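Local coordinates for HpcH/HpaI aldolase (Desulfitobacterium hafniense, PDB 3QZ6), which belongs to the HpcH/HpaI aldolase family and folds as a closed beta/alpha barrel of the TIM type, its eight parallel strands ringed by helices, at residues Gln75-Ile87 and Glu105-Gly119. Sequence-based numbering, arbitrary orientation.
Sequences QVDRAHVQRLLDI and ETVRLAKYPPLGERG
The side-chain amide of Q82 reads the backbone of G119 from both ends: G119 N donates to Q82 OE1 (3.0 Å), while Q82 NE2 donates to G119 O (2.9 Å). The Q82 chain leaves the helix with CG anti to the backbone N and then bends at chi2 (82°), which carries the amide across to the loop. The second N-H of NE2 runs almost straight to D86 OD2 (2.8 Å), on its syn side, tying the amide to the neighbouring carboxylate. The other oxygen, D86 OD1, forms a salt bridge with R118 NH2 at 2.8 Å, nearly linear (172°) and in the guanidinium plane. That plane is sandwiched, with L85 CB over the centre of one face and Y112 OH over the other. One water links D86 OD1, Y112 OH and G119 O; another joins Q82 OE1 to L109 O, the latter near the C-terminal end of its helix. Alongside the polar cluster runs an apolar row: L109 lays CB against V81 CG1 (3.7 Å) and reaches the backbone of D77 with CD1 at the start of helix 78-87, while further along L85 CD1 packs on A110 CB (3.8 Å). V81 and L85 also touch F92 of strand 91-94. Helices 78-87 and 100-110, whose short segments cross at -45°, thus pack side by side in the outer helical layer of a TIM barrel, with strand 91-94 between them in the chain.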
# COMPACT_ATOMS: atom_id res chain seq x y z
N GLN A 75 -0.19 13.98 -20.89
CA GLN A 75 -0.13 14.97 -21.95
C GLN A 75 -1.07 16.09 -21.58
O GLN A 75 -2.00 15.89 -20.79
CB GLN A 75 -0.52 14.38 -23.32
CG GLN A 75 -2.01 14.06 -23.44
CD GLN A 75 -2.32 13.08 -24.56
OE1 GLN A 75 -1.44 12.38 -25.04
NE2 GLN A 75 -3.59 13.02 -24.96
N VAL A 76 -0.84 17.27 -22.13
CA VAL A 76 -1.66 18.42 -21.82
C VAL A 76 -2.78 18.55 -22.85
O VAL A 76 -2.54 18.93 -23.99
CB VAL A 76 -0.81 19.70 -21.81
CG1 VAL A 76 -1.68 20.93 -21.59
CG2 VAL A 76 0.25 19.58 -20.72
N ASP A 77 -3.99 18.19 -22.46
CA ASP A 77 -5.15 18.46 -23.31
C ASP A 77 -6.37 18.73 -22.43
O ASP A 77 -6.31 18.60 -21.21
CB ASP A 77 -5.42 17.36 -24.36
CG ASP A 77 -5.76 16.01 -23.74
OD1 ASP A 77 -6.05 15.98 -22.51
OD2 ASP A 77 -5.74 14.99 -24.48
N ARG A 78 -7.47 19.12 -23.07
CA ARG A 78 -8.67 19.52 -22.36
C ARG A 78 -9.25 18.35 -21.59
O ARG A 78 -9.71 18.51 -20.45
CB ARG A 78 -9.70 20.10 -23.33
CG ARG A 78 -10.83 20.85 -22.64
CD ARG A 78 -11.62 21.71 -23.64
NE ARG A 78 -12.53 22.59 -22.92
CZ ARG A 78 -13.74 22.23 -22.51
NH1 ARG A 78 -14.19 21.01 -22.75
NH2 ARG A 78 -14.49 23.11 -21.86
N ALA A 79 -9.23 17.16 -22.20
CA ALA A 79 -9.76 15.96 -21.55
C ALA A 79 -9.12 15.75 -20.18
O ALA A 79 -9.81 15.46 -19.20
CB ALA A 79 -9.56 14.73 -22.43
N HIS A 80 -7.80 15.91 -20.08
CA HIS A 80 -7.15 15.73 -18.78
C HIS A 80 -7.37 16.92 -17.86
O HIS A 80 -7.80 16.76 -16.72
CB HIS A 80 -5.65 15.46 -18.94
CG HIS A 80 -5.36 14.11 -19.50
ND1 HIS A 80 -5.38 13.84 -20.85
CD2 HIS A 80 -5.10 12.93 -18.89
CE1 HIS A 80 -5.10 12.57 -21.05
NE2 HIS A 80 -4.93 11.99 -19.88
N VAL A 81 -7.08 18.11 -18.36
CA VAL A 81 -7.07 19.28 -17.49
C VAL A 81 -8.47 19.67 -17.00
O VAL A 81 -8.68 19.87 -15.81
CB VAL A 81 -6.38 20.48 -18.16
CG1 VAL A 81 -6.52 21.72 -17.30
CG2 VAL A 81 -4.89 20.14 -18.40
N GLN A 82 -9.41 19.79 -17.93
CA GLN A 82 -10.76 20.20 -17.56
C GLN A 82 -11.40 19.20 -16.59
O GLN A 82 -11.91 19.58 -15.54
CB GLN A 82 -11.64 20.36 -18.81
CG GLN A 82 -13.09 20.72 -18.50
CD GLN A 82 -13.26 22.21 -18.24
OE1 GLN A 82 -12.69 23.04 -18.96
NE2 GLN A 82 -14.02 22.55 -17.21
N ARG A 83 -11.36 17.92 -16.94
CA ARG A 83 -12.05 16.92 -16.12
C ARG A 83 -11.44 16.80 -14.73
O ARG A 83 -12.16 16.70 -13.74
CB ARG A 83 -12.07 15.55 -16.80
CG ARG A 83 -12.76 15.54 -18.18
CD ARG A 83 -12.78 14.12 -18.75
NE ARG A 83 -13.76 13.28 -18.06
CZ ARG A 83 -14.03 12.01 -18.36
NH1 ARG A 83 -13.35 11.41 -19.34
NH2 ARG A 83 -14.96 11.35 -17.68
N LEU A 84 -10.11 16.77 -14.66
CA LEU A 84 -9.48 16.52 -13.37
C LEU A 84 -9.68 17.68 -12.42
O LEU A 84 -9.87 17.47 -11.23
CB LEU A 84 -7.99 16.16 -13.53
CG LEU A 84 -7.75 14.79 -14.17
CD1 LEU A 84 -6.27 14.61 -14.52
CD2 LEU A 84 -8.24 13.65 -13.26
N LEU A 85 -9.63 18.92 -12.93
CA LEU A 85 -9.91 20.08 -12.07
C LEU A 85 -11.37 20.07 -11.63
O LEU A 85 -11.69 20.41 -10.49
CB LEU A 85 -9.59 21.39 -12.78
CG LEU A 85 -8.11 21.69 -13.04
CD1 LEU A 85 -7.96 23.01 -13.78
CD2 LEU A 85 -7.32 21.74 -11.73
N ASP A 86 -12.26 19.71 -12.55
CA ASP A 86 -13.68 19.70 -12.22
C ASP A 86 -13.94 18.65 -11.14
O ASP A 86 -14.69 18.88 -10.19
CB ASP A 86 -14.52 19.41 -13.47
CG ASP A 86 -14.60 20.61 -14.41
OD1 ASP A 86 -14.29 21.73 -13.97
OD2 ASP A 86 -14.98 20.43 -15.58
N ILE A 87 -13.32 17.49 -11.30
CA ILE A 87 -13.47 16.40 -10.33
C ILE A 87 -12.96 16.83 -8.95
O ILE A 87 -13.52 16.44 -7.93
CB ILE A 87 -12.76 15.12 -10.81
CG1 ILE A 87 -13.54 14.49 -11.98
CG2 ILE A 87 -12.61 14.11 -9.69
CD1 ILE A 87 -12.67 13.52 -12.84
N GLU A 105 -0.32 26.64 -22.64
CA GLU A 105 -1.46 25.79 -22.95
C GLU A 105 -2.05 25.17 -21.69
O GLU A 105 -3.27 25.07 -21.55
CB GLU A 105 -1.05 24.72 -23.95
CG GLU A 105 -2.18 23.80 -24.36
CD GLU A 105 -3.24 24.49 -25.20
OE1 GLU A 105 -3.09 25.69 -25.53
OE2 GLU A 105 -4.24 23.82 -25.54
N THR A 106 -1.19 24.74 -20.76
CA THR A 106 -1.67 24.24 -19.48
C THR A 106 -2.49 25.29 -18.74
O THR A 106 -3.60 25.03 -18.27
CB THR A 106 -0.53 23.80 -18.57
OG1 THR A 106 0.25 22.78 -19.23
CG2 THR A 106 -1.10 23.22 -17.27
N VAL A 107 -1.96 26.50 -18.66
CA VAL A 107 -2.66 27.59 -17.99
C VAL A 107 -3.96 27.96 -18.71
O VAL A 107 -4.99 28.21 -18.07
CB VAL A 107 -1.74 28.81 -17.81
CG1 VAL A 107 -2.55 30.01 -17.29
CG2 VAL A 107 -0.59 28.47 -16.87
N ARG A 108 -3.94 28.00 -20.04
CA ARG A 108 -5.16 28.30 -20.79
C ARG A 108 -6.29 27.32 -20.46
O ARG A 108 -7.46 27.70 -20.35
CB ARG A 108 -4.90 28.27 -22.30
CG ARG A 108 -6.11 28.73 -23.15
CD ARG A 108 -5.85 28.58 -24.66
NE ARG A 108 -5.72 27.18 -25.08
CZ ARG A 108 -6.74 26.36 -25.33
NH1 ARG A 108 -7.99 26.78 -25.20
NH2 ARG A 108 -6.51 25.11 -25.71
N LEU A 109 -5.95 26.04 -20.31
CA LEU A 109 -6.96 25.02 -20.05
C LEU A 109 -7.41 25.01 -18.60
O LEU A 109 -8.52 24.59 -18.29
CB LEU A 109 -6.42 23.65 -20.43
CG LEU A 109 -6.19 23.40 -21.92
CD1 LEU A 109 -5.40 22.11 -22.12
CD2 LEU A 109 -7.51 23.35 -22.69
N ALA A 110 -6.54 25.50 -17.72
CA ALA A 110 -6.73 25.33 -16.27
C ALA A 110 -7.42 26.51 -15.60
O ALA A 110 -7.94 26.37 -14.49
CB ALA A 110 -5.39 25.07 -15.61
N LYS A 111 -7.39 27.67 -16.24
CA LYS A 111 -7.90 28.89 -15.63
C LYS A 111 -9.20 29.35 -16.28
O LYS A 111 -9.33 29.31 -17.50
CB LYS A 111 -6.88 30.04 -15.74
CG LYS A 111 -5.60 29.82 -14.97
CD LYS A 111 -5.84 29.86 -13.48
CE LYS A 111 -4.63 29.35 -12.71
NZ LYS A 111 -3.66 30.41 -12.41
N TYR A 112 -10.15 29.79 -15.46
CA TYR A 112 -11.38 30.39 -15.96
C TYR A 112 -11.08 31.75 -16.60
O TYR A 112 -10.08 32.38 -16.26
CB TYR A 112 -12.36 30.63 -14.81
CG TYR A 112 -12.89 29.37 -14.18
CD1 TYR A 112 -13.58 28.43 -14.94
CD2 TYR A 112 -12.73 29.12 -12.82
CE1 TYR A 112 -14.09 27.27 -14.36
CE2 TYR A 112 -13.24 27.96 -12.23
CZ TYR A 112 -13.91 27.04 -13.01
OH TYR A 112 -14.43 25.90 -12.43
N PRO A 113 -11.95 32.21 -17.50
CA PRO A 113 -11.73 33.57 -18.03
C PRO A 113 -11.63 34.58 -16.88
O PRO A 113 -12.28 34.39 -15.86
CB PRO A 113 -13.00 33.82 -18.86
CG PRO A 113 -13.41 32.43 -19.32
CD PRO A 113 -13.11 31.55 -18.12
N PRO A 114 -10.85 35.66 -17.06
CA PRO A 114 -10.09 36.02 -18.26
C PRO A 114 -8.67 35.45 -18.30
O PRO A 114 -7.93 35.72 -19.24
CB PRO A 114 -10.02 37.55 -18.17
CG PRO A 114 -9.95 37.81 -16.71
CD PRO A 114 -10.78 36.72 -16.04
N LEU A 115 -8.29 34.66 -17.30
CA LEU A 115 -6.93 34.13 -17.24
C LEU A 115 -6.74 32.91 -18.14
O LEU A 115 -5.61 32.51 -18.42
CB LEU A 115 -6.53 33.82 -15.80
CG LEU A 115 -6.45 35.01 -14.84
CD1 LEU A 115 -6.02 34.56 -13.44
CD2 LEU A 115 -5.51 36.09 -15.39
N GLY A 116 -7.85 32.32 -18.58
CA GLY A 116 -7.80 31.11 -19.40
C GLY A 116 -9.17 30.81 -19.99
O GLY A 116 -10.07 31.65 -19.93
N GLU A 117 -9.33 29.61 -20.53
CA GLU A 117 -10.56 29.23 -21.21
C GLU A 117 -11.21 27.99 -20.60
O GLU A 117 -11.97 27.28 -21.27
CB GLU A 117 -10.29 29.05 -22.72
CG GLU A 117 -9.86 30.40 -23.36
CD GLU A 117 -9.31 30.29 -24.79
OE1 GLU A 117 -9.18 29.18 -25.33
OE2 GLU A 117 -9.01 31.36 -25.37
N ARG A 118 -10.93 27.73 -19.32
CA ARG A 118 -11.57 26.62 -18.62
C ARG A 118 -13.09 26.82 -18.63
O ARG A 118 -13.59 27.91 -18.33
CB ARG A 118 -11.08 26.54 -17.17
CG ARG A 118 -11.64 25.34 -16.39
CD ARG A 118 -11.24 25.34 -14.91
NE ARG A 118 -11.97 24.32 -14.17
CZ ARG A 118 -11.93 24.16 -12.85
NH1 ARG A 118 -11.16 24.95 -12.10
NH2 ARG A 118 -12.65 23.21 -12.28
N GLY A 119 -13.84 25.77 -18.97
CA GLY A 119 -15.29 25.82 -18.97
C GLY A 119 -15.85 25.75 -17.56
O GLY A 119 -15.29 25.08 -16.70
O HOH W 1 -4.30 20.99 -25.89
O HOH W 2 -11.01 24.82 -22.18
O HOH W 3 -14.22 26.20 -22.38
O HOH W 4 -10.20 23.42 -20.10
O HOH W 5 -13.74 22.39 -9.56
O HOH W 6 -15.57 24.16 -14.12